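Local coordinates for sterol carrier protein 2 (Thermus thermophilus, PDB 2CX7), which probably binds sterols or other lipids in a hydrophobic pocket and carries them, as members of the SCP-2 sterol transfer family do, at residues 28-33 with 54-59; 35-40 with 78-83; 14-19 with 123-128. All blocks are in the same frame, centred on the assembly; numbering follows the deposited sequence.

Contact 1 of 3, residues 28-33 with 54-59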
ATOM      1  N   THR A  28     -12.320   6.480 -10.055  1.00 16.20           N
ATOM      2  CA  THR A  28     -11.616   6.887 -11.266  1.00 16.11           C
ATOM      3  C   THR A  28     -10.104   6.710 -11.174  1.00 19.40           C
ATOM      4  O   THR A  28      -9.346   7.277 -11.958  1.00 22.12           O
ATOM      5  CB  THR A  28     -11.953   8.347 -11.626  1.00 19.81           C
ATOM      6  OG1 THR A  28     -11.751   9.176 -10.479  1.00 25.20           O
ATOM      7  CG2 THR A  28     -13.411   8.462 -12.076  1.00 27.75           C
ATOM      8  N   TRP A  29      -9.665   5.901 -10.220  1.00 21.32           N
ATOM      9  CA  TRP A  29      -8.241   5.649 -10.053  1.00 19.13           C
ATOM     10  C   TRP A  29      -7.691   4.659 -11.073  1.00 16.50           C
ATOM     11  O   TRP A  29      -8.322   3.657 -11.372  1.00 17.99           O
ATOM     12  CB  TRP A  29      -7.950   5.089  -8.657  1.00 19.41           C
ATOM     13  CG  TRP A  29      -6.536   4.585  -8.536  1.00 14.17           C
ATOM     14  CD1 TRP A  29      -6.063   3.350  -8.895  1.00 15.91           C
ATOM     15  CD2 TRP A  29      -5.399   5.348  -8.138  1.00 14.45           C
ATOM     16  NE1 TRP A  29      -4.695   3.305  -8.751  1.00 14.54           N
ATOM     17  CE2 TRP A  29      -4.263   4.519  -8.287  1.00 14.50           C
ATOM     18  CE3 TRP A  29      -5.227   6.660  -7.674  1.00 19.27           C
ATOM     19  CZ2 TRP A  29      -2.970   4.961  -7.985  1.00 16.22           C
ATOM     20  CZ3 TRP A  29      -3.944   7.099  -7.373  1.00 17.21           C
ATOM     21  CH2 TRP A  29      -2.830   6.250  -7.529  1.00 19.55           C
ATOM     22  N   GLU A  30      -6.508   4.960 -11.598  1.00 17.14           N
ATOM     23  CA  GLU A  30      -5.816   4.070 -12.527  1.00 18.39           C
ATOM     24  C   GLU A  30      -4.335   4.093 -12.172  1.00 19.90           C
ATOM     25  O   GLU A  30      -3.768   5.152 -11.917  1.00 25.71           O
ATOM     26  CB  GLU A  30      -6.000   4.512 -13.981  1.00 23.58           C
ATOM     27  CG  GLU A  30      -7.357   4.203 -14.572  1.00 19.02           C
ATOM     28  CD  GLU A  30      -7.546   4.843 -15.947  1.00 23.00           C
ATOM     29  OE1 GLU A  30      -6.536   5.104 -16.634  1.00 24.65           O
ATOM     30  OE2 GLU A  30      -8.706   5.078 -16.334  1.00 27.88           O
ATOM     31  N   GLY A  31      -3.706   2.925 -12.145  1.00 21.47           N
ATOM     32  CA  GLY A  31      -2.293   2.888 -11.824  1.00 22.94           C
ATOM     33  C   GLY A  31      -1.943   1.872 -10.759  1.00 17.38           C
ATOM     34  O   GLY A  31      -2.707   1.657  -9.816  1.00 16.57           O
ATOM     35  N   SER A  32      -0.791   1.233 -10.917  1.00 17.99           N
ATOM     36  CA  SER A  32      -0.350   0.238  -9.943  1.00 17.04           C
ATOM     37  C   SER A  32       0.280   0.967  -8.761  1.00 15.38           C
ATOM     38  O   SER A  32       0.778   2.084  -8.903  1.00 16.74           O
ATOM     39  CB  SER A  32       0.654  -0.730 -10.580  1.00 17.55           C
ATOM     40  OG  SER A  32       1.721  -0.041 -11.210  1.00 18.36           O
ATOM     41  N   LEU A  33       0.239   0.343  -7.590  1.00 14.78           N
ATOM     42  CA  LEU A  33       0.801   0.948  -6.390  1.00 12.91           C
ATOM     43  C   LEU A  33       1.607  -0.086  -5.636  1.00 15.49           C
ATOM     44  O   LEU A  33       1.113  -1.181  -5.354  1.00 16.11           O
ATOM     45  CB  LEU A  33      -0.324   1.466  -5.475  1.00 13.35           C
ATOM     46  CG  LEU A  33       0.039   1.918  -4.051  1.00 16.33           C
ATOM     47  CD1 LEU A  33       0.878   3.189  -4.104  1.00 17.47           C
ATOM     48  CD2 LEU A  33      -1.252   2.185  -3.254  1.00 15.35           C
ATOM     49  N   ASP A  54      -2.440  -3.973  -8.450  1.00 15.93           N
ATOM     50  CA  ASP A  54      -2.873  -3.572  -9.792  1.00 15.65           C
ATOM     51  C   ASP A  54      -4.274  -3.012  -9.564  1.00 17.35           C
ATOM     52  O   ASP A  54      -5.265  -3.736  -9.650  1.00 24.64           O
ATOM     53  CB  ASP A  54      -2.923  -4.799 -10.709  1.00 18.06           C
ATOM     54  CG  ASP A  54      -3.365  -4.464 -12.124  1.00 21.24           C
ATOM     55  OD1 ASP A  54      -3.579  -3.274 -12.435  1.00 25.35           O
ATOM     56  OD2 ASP A  54      -3.496  -5.404 -12.933  1.00 25.29           O
ATOM     57  N   LEU A  55      -4.350  -1.722  -9.251  1.00 15.70           N
ATOM     58  CA  LEU A  55      -5.621  -1.076  -8.943  1.00 13.48           C
ATOM     59  C   LEU A  55      -6.257  -0.418 -10.162  1.00 19.51           C
ATOM     60  O   LEU A  55      -5.559   0.170 -10.979  1.00 18.79           O
ATOM     61  CB  LEU A  55      -5.393  -0.034  -7.843  1.00 12.11           C
ATOM     62  CG  LEU A  55      -4.732  -0.560  -6.559  1.00 10.99           C
ATOM     63  CD1 LEU A  55      -4.349   0.586  -5.657  1.00 13.13           C
ATOM     64  CD2 LEU A  55      -5.681  -1.518  -5.849  1.00 13.27           C
ATOM     65  N   TRP A  56      -7.583  -0.493 -10.259  1.00 19.70           N
ATOM     66  CA  TRP A  56      -8.279   0.094 -11.399  1.00 20.79           C
ATOM     67  C   TRP A  56      -9.762   0.376 -11.166  1.00 15.67           C
ATOM     68  O   TRP A  56     -10.566  -0.540 -10.956  1.00 15.51           O
ATOM     69  CB  TRP A  56      -8.117  -0.814 -12.621  1.00 21.06           C
ATOM     70  CG  TRP A  56      -8.621  -0.203 -13.907  1.00 27.86           C
ATOM     71  CD1 TRP A  56      -9.899  -0.220 -14.381  1.00 28.48           C
ATOM     72  CD2 TRP A  56      -7.842   0.510 -14.874  1.00 28.14           C
ATOM     73  NE1 TRP A  56      -9.966   0.435 -15.588  1.00 31.37           N
ATOM     74  CE2 TRP A  56      -8.716   0.894 -15.914  1.00 28.04           C
ATOM     75  CE3 TRP A  56      -6.487   0.861 -14.963  1.00 30.14           C
ATOM     76  CZ2 TRP A  56      -8.280   1.613 -17.036  1.00 35.57           C
ATOM     77  CZ3 TRP A  56      -6.053   1.573 -16.075  1.00 36.16           C
ATOM     78  CH2 TRP A  56      -6.950   1.943 -17.099  1.00 36.56           C
ATOM     79  N   HIS A  57     -10.111   1.659 -11.192  1.00 16.55           N
ATOM     80  CA  HIS A  57     -11.490   2.108 -11.030  1.00 16.41           C
ATOM     81  C   HIS A  57     -12.258   1.523  -9.852  1.00 19.37           C
ATOM     82  O   HIS A  57     -13.421   1.147  -9.997  1.00 21.25           O
ATOM     83  CB  HIS A  57     -12.281   1.842 -12.316  1.00 22.59           C
ATOM     84  CG  HIS A  57     -11.744   2.554 -13.519  1.00 25.81           C
ATOM     85  ND1 HIS A  57     -12.401   2.563 -14.731  1.00 30.08           N
ATOM     86  CD2 HIS A  57     -10.599   3.254 -13.708  1.00 28.40           C
ATOM     87  CE1 HIS A  57     -11.685   3.235 -15.615  1.00 26.15           C
ATOM     88  NE2 HIS A  57     -10.586   3.664 -15.020  1.00 26.51           N
ATOM     89  N   GLY A  58     -11.617   1.449  -8.689  1.00 17.04           N
ATOM     90  CA  GLY A  58     -12.301   0.937  -7.515  1.00 17.92           C
ATOM     91  C   GLY A  58     -12.076  -0.530  -7.225  1.00 17.14           C
ATOM     92  O   GLY A  58     -12.439  -1.013  -6.150  1.00 17.42           O
ATOM     93  N   ALA A  59     -11.483  -1.242  -8.174  1.00 14.54           N
ATOM     94  CA  ALA A  59     -11.218  -2.661  -8.002  1.00 15.47           C
ATOM     95  C   ALA A  59      -9.734  -2.969  -7.885  1.00 18.15           C
ATOM     96  O   ALA A  59      -8.873  -2.143  -8.215  1.00 15.36           O
ATOM     97  CB  ALA A  59     -11.797  -3.443  -9.188  1.00 14.41           C
TER

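Contact 2 of 3, residues 35-40 with 78-83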
ATOM      1  N   LEU A  35       3.711  -0.942  -2.175  1.00 14.00           N
ATOM      2  CA  LEU A  35       3.938  -0.607  -0.780  1.00 12.95           C
ATOM      3  C   LEU A  35       5.239  -1.355  -0.485  1.00 14.05           C
ATOM      4  O   LEU A  35       5.253  -2.586  -0.340  1.00 17.67           O
ATOM      5  CB  LEU A  35       2.789  -1.122   0.082  1.00 15.88           C
ATOM      6  CG  LEU A  35       1.398  -0.673  -0.374  1.00 17.82           C
ATOM      7  CD1 LEU A  35       0.366  -1.173   0.623  1.00 19.99           C
ATOM      8  CD2 LEU A  35       1.352   0.859  -0.509  1.00 14.80           C
ATOM      9  N   ALA A  36       6.331  -0.604  -0.417  1.00 11.77           N
ATOM     10  CA  ALA A  36       7.652  -1.186  -0.234  1.00 11.57           C
ATOM     11  C   ALA A  36       8.278  -1.044   1.151  1.00 12.50           C
ATOM     12  O   ALA A  36       8.219   0.022   1.771  1.00 13.14           O
ATOM     13  CB  ALA A  36       8.596  -0.604  -1.280  1.00 16.52           C
ATOM     14  N   VAL A  37       8.875  -2.145   1.606  1.00 14.09           N
ATOM     15  CA  VAL A  37       9.572  -2.228   2.887  1.00 12.68           C
ATOM     16  C   VAL A  37      11.063  -2.210   2.574  1.00 12.57           C
ATOM     17  O   VAL A  37      11.534  -3.013   1.765  1.00 13.76           O
ATOM     18  CB  VAL A  37       9.245  -3.557   3.634  1.00 16.52           C
ATOM     19  CG1 VAL A  37      10.052  -3.643   4.935  1.00 12.64           C
ATOM     20  CG2 VAL A  37       7.758  -3.640   3.937  1.00 17.16           C
ATOM     21  N   ARG A  38      11.800  -1.289   3.199  1.00 10.65           N
ATOM     22  CA  ARG A  38      13.241  -1.175   2.991  1.00 12.56           C
ATOM     23  C   ARG A  38      13.934  -2.420   3.539  1.00 14.20           C
ATOM     24  O   ARG A  38      13.382  -3.103   4.407  1.00 11.74           O
ATOM     25  CB  ARG A  38      13.777   0.056   3.724  1.00 11.36           C
ATOM     26  CG  ARG A  38      13.170   1.374   3.255  1.00 15.38           C
ATOM     27  CD  ARG A  38      13.844   2.565   3.933  1.00 20.12           C
ATOM     28  NE  ARG A  38      13.360   3.822   3.370  1.00 18.24           N
ATOM     29  CZ  ARG A  38      12.656   4.728   4.037  1.00 17.68           C
ATOM     30  NH1 ARG A  38      12.342   4.533   5.317  1.00 14.11           N
ATOM     31  NH2 ARG A  38      12.248   5.821   3.412  1.00 15.99           N
ATOM     32  N   PRO A  39      15.141  -2.740   3.035  1.00 12.69           N
ATOM     33  CA  PRO A  39      15.876  -3.917   3.518  1.00 14.80           C
ATOM     34  C   PRO A  39      15.946  -3.923   5.045  1.00 15.19           C
ATOM     35  O   PRO A  39      16.278  -2.904   5.676  1.00 13.09           O
ATOM     36  CB  PRO A  39      17.246  -3.747   2.876  1.00 16.30           C
ATOM     37  CG  PRO A  39      16.878  -3.158   1.536  1.00 17.37           C
ATOM     38  CD  PRO A  39      15.879  -2.085   1.937  1.00 18.15           C
ATOM     39  N   ASP A  40      15.654  -5.086   5.623  1.00 13.34           N
ATOM     40  CA  ASP A  40      15.629  -5.265   7.067  1.00 13.58           C
ATOM     41  C   ASP A  40      15.987  -6.728   7.365  1.00 12.97           C
ATOM     42  O   ASP A  40      15.105  -7.562   7.567  1.00 13.26           O
ATOM     43  CB  ASP A  40      14.215  -4.965   7.583  1.00 13.28           C
ATOM     44  CG  ASP A  40      14.134  -4.870   9.097  1.00 22.80           C
ATOM     45  OD1 ASP A  40      15.079  -5.309   9.786  1.00 21.66           O
ATOM     46  OD2 ASP A  40      13.103  -4.363   9.601  1.00 20.36           O
ATOM     47  N   ALA A  78       9.051   2.580   2.988  1.00 10.09           N
ATOM     48  CA  ALA A  78       9.176   2.885   4.407  1.00 10.20           C
ATOM     49  C   ALA A  78       9.852   1.748   5.154  1.00 13.17           C
ATOM     50  O   ALA A  78       9.997   0.636   4.623  1.00 13.93           O
ATOM     51  CB  ALA A  78       7.789   3.144   5.004  1.00 10.02           C
ATOM     52  N   ASP A  79      10.284   2.041   6.377  1.00 14.32           N
ATOM     53  CA  ASP A  79      10.893   1.030   7.236  1.00 16.34           C
ATOM     54  C   ASP A  79       9.746   0.115   7.662  1.00 16.47           C
ATOM     55  O   ASP A  79       8.606   0.569   7.796  1.00 14.84           O
ATOM     56  CB  ASP A  79      11.480   1.669   8.495  1.00 19.54           C
ATOM     57  CG  ASP A  79      12.870   2.230   8.285  1.00 23.08           C
ATOM     58  OD1 ASP A  79      13.227   2.527   7.132  1.00 19.36           O
ATOM     59  OD2 ASP A  79      13.602   2.386   9.294  1.00 27.47           O
ATOM     60  N   LEU A  80      10.042  -1.160   7.889  1.00 10.57           N
ATOM     61  CA  LEU A  80       9.012  -2.106   8.308  1.00 11.85           C
ATOM     62  C   LEU A  80       8.211  -1.583   9.500  1.00 10.05           C
ATOM     63  O   LEU A  80       6.978  -1.642   9.503  1.00 14.50           O
ATOM     64  CB  LEU A  80       9.635  -3.451   8.688  1.00 15.48           C
ATOM     65  CG  LEU A  80       8.638  -4.487   9.219  1.00 13.96           C
ATOM     66  CD1 LEU A  80       7.555  -4.722   8.175  1.00 21.92           C
ATOM     67  CD2 LEU A  80       9.359  -5.775   9.583  1.00 17.62           C
ATOM     68  N   ALA A  81       8.911  -1.057  10.501  1.00 14.11           N
ATOM     69  CA  ALA A  81       8.259  -0.549  11.705  1.00 18.84           C
ATOM     70  C   ALA A  81       7.196   0.489  11.390  1.00 15.64           C
ATOM     71  O   ALA A  81       6.126   0.506  12.011  1.00 14.66           O
ATOM     72  CB  ALA A  81       9.284   0.037  12.654  1.00 18.11           C
ATOM     73  N   THR A  82       7.494   1.359  10.428  1.00 12.07           N
ATOM     74  CA  THR A  82       6.556   2.389  10.019  1.00 11.47           C
ATOM     75  C   THR A  82       5.331   1.745   9.396  1.00 13.88           C
ATOM     76  O   THR A  82       4.196   2.090   9.746  1.00 15.36           O
ATOM     77  CB  THR A  82       7.201   3.347   9.006  1.00 12.98           C
ATOM     78  OG1 THR A  82       8.358   3.935   9.607  1.00 15.98           O
ATOM     79  CG2 THR A  82       6.231   4.455   8.619  1.00 14.64           C
ATOM     80  N   TRP A  83       5.545   0.805   8.479  1.00 10.23           N
ATOM     81  CA  TRP A  83       4.412   0.132   7.847  1.00 13.07           C
ATOM     82  C   TRP A  83       3.570  -0.600   8.886  1.00 16.28           C
ATOM     83  O   TRP A  83       2.345  -0.619   8.788  1.00 15.63           O
ATOM     84  CB  TRP A  83       4.879  -0.858   6.772  1.00 12.28           C
ATOM     85  CG  TRP A  83       5.133  -0.230   5.427  1.00 16.31           C
ATOM     86  CD1 TRP A  83       6.300  -0.263   4.710  1.00 16.13           C
ATOM     87  CD2 TRP A  83       4.204   0.518   4.643  1.00 16.64           C
ATOM     88  NE1 TRP A  83       6.150   0.421   3.532  1.00 15.35           N
ATOM     89  CE2 TRP A  83       4.873   0.911   3.462  1.00 16.31           C
ATOM     90  CE3 TRP A  83       2.865   0.898   4.820  1.00 16.62           C
ATOM     91  CZ2 TRP A  83       4.250   1.663   2.465  1.00 15.84           C
ATOM     92  CZ3 TRP A  83       2.248   1.651   3.826  1.00 18.64           C
ATOM     93  CH2 TRP A  83       2.943   2.025   2.663  1.00 19.10           C
TER
HETATM   94  O   HOH W   1      12.565  -1.856   6.824  1.00 14.83           O

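Contact 3 of 3, residues 14-19 with 123-128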
ATOM      1  N   ARG A  14      -8.506  -9.176  -2.280  1.00 21.94           N
ATOM      2  CA  ARG A  14      -9.881  -9.625  -2.110  1.00 20.10           C
ATOM      3  C   ARG A  14     -10.667  -8.672  -1.216  1.00 21.30           C
ATOM      4  O   ARG A  14     -11.800  -8.309  -1.533  1.00 19.90           O
ATOM      5  CB  ARG A  14      -9.908 -11.035  -1.508  1.00 29.41           C
ATOM      6  CG  ARG A  14     -11.304 -11.592  -1.350  1.00 30.85           C
ATOM      7  CD  ARG A  14     -11.290 -12.999  -0.780  1.00 35.23           C
ATOM      8  NE  ARG A  14     -12.635 -13.560  -0.730  1.00 40.34           N
ATOM      9  CZ  ARG A  14     -12.955 -14.689  -0.101  1.00 48.74           C
ATOM     10  NH1 ARG A  14     -12.021 -15.387   0.536  1.00 47.29           N
ATOM     11  NH2 ARG A  14     -14.210 -15.117  -0.106  1.00 48.66           N
ATOM     12  N   LYS A  15     -10.068  -8.261  -0.098  1.00 19.92           N
ATOM     13  CA  LYS A  15     -10.732  -7.346   0.826  1.00 17.66           C
ATOM     14  C   LYS A  15     -11.054  -6.012   0.157  1.00 17.52           C
ATOM     15  O   LYS A  15     -12.097  -5.412   0.422  1.00 17.64           O
ATOM     16  CB  LYS A  15      -9.863  -7.099   2.059  1.00 23.70           C
ATOM     17  CG  LYS A  15     -10.086  -8.090   3.188  1.00 33.01           C
ATOM     18  CD  LYS A  15     -11.471  -7.923   3.811  1.00 34.89           C
ATOM     19  CE  LYS A  15     -11.599  -8.771   5.071  1.00 42.61           C
ATOM     20  NZ  LYS A  15     -12.892  -8.565   5.786  1.00 39.44           N
ATOM     21  N   LEU A  16     -10.152  -5.548  -0.700  1.00 17.58           N
ATOM     22  CA  LEU A  16     -10.379  -4.293  -1.412  1.00 13.90           C
ATOM     23  C   LEU A  16     -11.543  -4.447  -2.380  1.00 15.04           C
ATOM     24  O   LEU A  16     -12.335  -3.536  -2.548  1.00 14.89           O
ATOM     25  CB  LEU A  16      -9.121  -3.873  -2.181  1.00 15.59           C
ATOM     26  CG  LEU A  16      -7.958  -3.330  -1.341  1.00 13.67           C
ATOM     27  CD1 LEU A  16      -6.738  -3.159  -2.230  1.00 14.66           C
ATOM     28  CD2 LEU A  16      -8.354  -1.983  -0.702  1.00 11.31           C
ATOM     29  N   ASN A  17     -11.643  -5.602  -3.030  1.00 16.13           N
ATOM     30  CA  ASN A  17     -12.742  -5.808  -3.959  1.00 16.62           C
ATOM     31  C   ASN A  17     -14.073  -5.932  -3.225  1.00 17.35           C
ATOM     32  O   ASN A  17     -15.117  -5.711  -3.811  1.00 17.07           O
ATOM     33  CB  ASN A  17     -12.494  -7.047  -4.835  1.00 14.72           C
ATOM     34  CG  ASN A  17     -11.509  -6.773  -5.963  1.00 17.20           C
ATOM     35  OD1 ASN A  17     -11.598  -5.746  -6.638  1.00 20.23           O
ATOM     36  ND2 ASN A  17     -10.574  -7.683  -6.173  1.00 15.96           N
ATOM     37  N   GLU A  18     -14.023  -6.257  -1.935  1.00 16.70           N
ATOM     38  CA  GLU A  18     -15.230  -6.416  -1.128  1.00 18.84           C
ATOM     39  C   GLU A  18     -15.602  -5.127  -0.401  1.00 20.08           C
ATOM     40  O   GLU A  18     -16.646  -5.044   0.252  1.00 21.69           O
ATOM     41  CB  GLU A  18     -15.018  -7.539  -0.101  1.00 22.13           C
ATOM     42  CG  GLU A  18     -14.631  -8.866  -0.727  1.00 26.57           C
ATOM     43  CD  GLU A  18     -14.252  -9.921   0.301  1.00 32.67           C
ATOM     44  OE1 GLU A  18     -13.564  -9.579   1.287  1.00 35.62           O
ATOM     45  OE2 GLU A  18     -14.629 -11.091   0.114  1.00 29.58           O
ATOM     46  N   SER A  19     -14.755  -4.110  -0.522  1.00 18.71           N
ATOM     47  CA  SER A  19     -14.997  -2.841   0.161  1.00 20.99           C
ATOM     48  C   SER A  19     -15.721  -1.803  -0.682  1.00 19.94           C
ATOM     49  O   SER A  19     -15.144  -1.241  -1.608  1.00 17.07           O
ATOM     50  CB  SER A  19     -13.670  -2.246   0.647  1.00 17.08           C
ATOM     51  OG  SER A  19     -13.849  -0.938   1.167  1.00 17.12           O
ATOM     52  N   VAL A 123      -5.669   2.069   3.332  1.00 13.95           N
ATOM     53  CA  VAL A 123      -5.088   1.791   4.635  1.00 15.43           C
ATOM     54  C   VAL A 123      -6.107   1.200   5.612  1.00 16.77           C
ATOM     55  O   VAL A 123      -5.798   0.250   6.338  1.00 16.67           O
ATOM     56  CB  VAL A 123      -4.450   3.065   5.217  1.00 13.76           C
ATOM     57  CG1 VAL A 123      -4.028   2.838   6.659  1.00 15.49           C
ATOM     58  CG2 VAL A 123      -3.227   3.446   4.370  1.00 17.35           C
ATOM     59  N   LYS A 124      -7.313   1.755   5.634  1.00 16.85           N
ATOM     60  CA  LYS A 124      -8.351   1.240   6.526  1.00 18.56           C
ATOM     61  C   LYS A 124      -8.654  -0.217   6.190  1.00 18.22           C
ATOM     62  O   LYS A 124      -8.859  -1.036   7.089  1.00 18.95           O
ATOM     63  CB  LYS A 124      -9.637   2.074   6.415  1.00 17.02           C
ATOM     64  CG  LYS A 124      -9.563   3.454   7.059  1.00 18.03           C
ATOM     65  CD  LYS A 124     -10.898   4.170   6.938  1.00 21.49           C
ATOM     66  CE  LYS A 124     -10.860   5.546   7.592  1.00 30.84           C
ATOM     67  NZ  LYS A 124     -12.160   6.242   7.400  1.00 37.57           N
ATOM     68  N   VAL A 125      -8.684  -0.551   4.901  1.00 16.34           N
ATOM     69  CA  VAL A 125      -8.957  -1.928   4.497  1.00 18.37           C
ATOM     70  C   VAL A 125      -7.806  -2.853   4.896  1.00 18.73           C
ATOM     71  O   VAL A 125      -8.032  -3.971   5.369  1.00 21.35           O
ATOM     72  CB  VAL A 125      -9.203  -2.034   2.963  1.00 16.29           C
ATOM     73  CG1 VAL A 125      -9.207  -3.499   2.515  1.00 17.91           C
ATOM     74  CG2 VAL A 125     -10.541  -1.386   2.620  1.00 15.28           C
ATOM     75  N   ALA A 126      -6.574  -2.383   4.717  1.00 17.48           N
ATOM     76  CA  ALA A 126      -5.399  -3.179   5.060  1.00 19.51           C
ATOM     77  C   ALA A 126      -5.469  -3.598   6.523  1.00 20.53           C
ATOM     78  O   ALA A 126      -5.153  -4.735   6.874  1.00 20.08           O
ATOM     79  CB  ALA A 126      -4.130  -2.368   4.807  1.00 16.94           C
ATOM     80  N   ARG A 127      -5.899  -2.667   7.367  1.00 24.32           N
ATOM     81  CA  ARG A 127      -6.007  -2.909   8.800  1.00 27.35           C
ATOM     82  C   ARG A 127      -6.959  -4.058   9.147  1.00 32.10           C
ATOM     83  O   ARG A 127      -6.776  -4.729  10.165  1.00 26.63           O
ATOM     84  CB  ARG A 127      -6.456  -1.622   9.508  1.00 27.60           C
ATOM     85  CG  ARG A 127      -5.418  -0.497   9.475  1.00 27.49           C
ATOM     86  CD  ARG A 127      -6.023   0.856   9.849  1.00 34.01           C
ATOM     87  NE  ARG A 127      -6.691   0.833  11.151  1.00 28.74           N
ATOM     88  CZ  ARG A 127      -7.355   1.862  11.669  1.00 30.68           C
ATOM     89  NH1 ARG A 127      -7.443   3.008  11.004  1.00 23.92           N
ATOM     90  NH2 ARG A 127      -7.941   1.743  12.855  1.00 32.25           N
ATOM     91  N   GLU A 128      -7.956  -4.289   8.294  1.00 29.89           N
ATOM     92  CA  GLU A 128      -8.952  -5.338   8.527  1.00 33.07           C
ATOM     93  C   GLU A 128      -8.615  -6.698   7.923  1.00 32.94           C
ATOM     94  O   GLU A 128      -9.413  -7.640   8.004  1.00 35.28           O
ATOM     95  CB  GLU A 128     -10.320  -4.873   8.016  1.00 31.01           C
ATOM     96  CG  GLU A 128     -10.771  -3.548   8.624  1.00 38.76           C
ATOM     97  CD  GLU A 128     -10.911  -3.602  10.145  1.00 43.13           C
ATOM     98  OE1 GLU A 128     -11.018  -2.528  10.772  1.00 41.80           O
ATOM     99  OE2 GLU A 128     -10.919  -4.715  10.713  1.00 47.13           O
TER

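Contact 1 of 3, residues 28-33 with 54-59
Over one face of the Trp56 indole lie both Glu30 and the imidazole of His57: Glu30 CG sits over the six-membered ring, a CH-pi contact 12° off the normal, while His57 NE2 is above the same face toward the rim. In return, Trp56 NE1 lies over the centre of the His57 ring, whose edge faces Trp29 O and the Glu30 carboxylate. This is the open end of an antiparallel beta hairpin, strands 32-37 and 49-56, with Glu30 and Trp56 a non-hydrogen-bonded pair. The type I' turn from Trp56 to Ala59 then leads into the next strand.

The Trp29 indole packs against Leu55, whose side chain is on the sheet face away from Glu30 and Trp56. At its edge NE1 donates to Gly31 O at 2.8 Å, fixing the ring's rotation, and CD1 rests 3.6 Å from Leu55 CB; Tyr115 and Phe74 supply aromatic neighbours. Leu33 CB touches Leu55 CD1 at 4.1 Å.

Two bonds close the end of the hairpin. His57 N reaches Trp29 O at 2.7 Å, nearly straight. His57 NE2 donates to Glu30 OE2, also at 2.7 Å with 174° at the hydrogen, meeting the anti side of the carboxylate within the plane of the imidazole.

Contact 2 of 3, residues 35-40 with 78-83
Ala36 O takes two hydrogen bonds, from Ala78 N and from Trp83 NE1, and Arg38 N returns one to Ala78 O at 3.0 Å. The backbone pair makes Val37 and Ala78 a parallel bridge, joining strand 32-37 to strand 74-78 just where the latter gives way to helix 80-86. The two donors reach Ala36 O differently: Ala78 N, at 3.0 Å, comes nearly along the C=O axis, whereas the indole N-H, at 2.7 Å, stands above the carbonyl plane, 61° out of it. A water continues the link, donating to Arg38 O and accepting from Leu80 N in the first turn of the helix.

The charged contact lies at the same strand end. Arg38 NH1 meets Asp79 OD1 at 2.8 Å in a salt bridge that stays in the guanidinium plane but approaches the carboxylate from above, the two planes 81° apart. Glu77 holds NE and Glu103 holds NH2, and Ala78 CA lies over one guanidinium face.

The apolar contacts centre on the Trp83 ring. Ala78 CB lies over one face near the NE1 end and Leu35 CB over the opposite face near the CZ2 end, with Leu35 CD2 3.7 Å from Trp83 CH2; Phe4 meets the ring edge-to-face. Val37 splits its branches: with CG1 anti to the backbone N (chi1 177°), CG1 touches Leu80 CB at 3.8 Å and CG2 touches Trp83 CD1. An alanine in place of Trp83 takes away the second donor to Ala36 O and would probably open a gap beside Leu35 and Val37 CG2.

The three carboxylates around the guanidinium more than offset its single positive charge, which would probably keep Arg38 protonated, and its orientation is fixed by partners on each of its nitrogens.

Contact 3 of 3, residues 14-19 with 123-128
Lys15 meets Val125 first, CB to CG1 at 3.7 Å, where helix 6-17 nears its end beside helix 116-127. The chain bends at chi2 (-68°), which turns CD; further out, CE comes 3.8 Å from Glu128 O. The ammonium makes no salt bridge there: Lys15 NZ and Glu128 OE2 are 6.6 Å apart, so any attraction between them is probably weak and long-range.

Leu16 is next, and buried. Its CG stands beside the backbone N, anti to the carbonyl carbon (chi1 -74°), and from there the CD2 branch meets Val125, 3.7 Å from CG1 and 3.8 Å from CB. Leu16 also touches Leu55 on strand 49-56, so this residue faces both the sheet and the second helix.

Past the helix, Ser19 approaches the other Val125 branch, OG standing 3.6 Å from CG2. That contact is packing only, because the hydroxyl is engaged elsewhere: it accepts from Tyr22 N and caps the start of helix 20-25. The cap holds OG in place next to the valine methyl.

Val125 therefore enters between Lys15 and Leu16 on one branch and Ser19 on the other, and with Tyr12 touching it as well, these four residues surround it. No hydrogen bond crosses the contact; it is side-chain packing between the N-terminal and C-terminal helices of the alpha+beta fold of the SCP-2 family, in which helix 6-17 is also tied to strand 59-67 by the disulfide Cys13-Cys60.

Contacts 1 and 2 use successive parts of strand 32-37, the middle strand of the mixed sheet: contact 1 pairs its beginning with antiparallel strand 49-56, contact 2 its end with parallel strand 74-78. Their centres are about 22 Å apart, on opposite sides of the chain's centre. Contact 3 joins the two terminal helices and lies closer to contact 1, about 14 Å between centres; Ala59 CA touches Asn17 OD1 at 3.4 Å, linking the turn after the hairpin to the helix pair. Between contacts 2 and 3 the nearest atoms are about 6 Å apart. As in related carriers, a lipid pocket would probably lie between sheet and helices, but none of the three contacts identifies it.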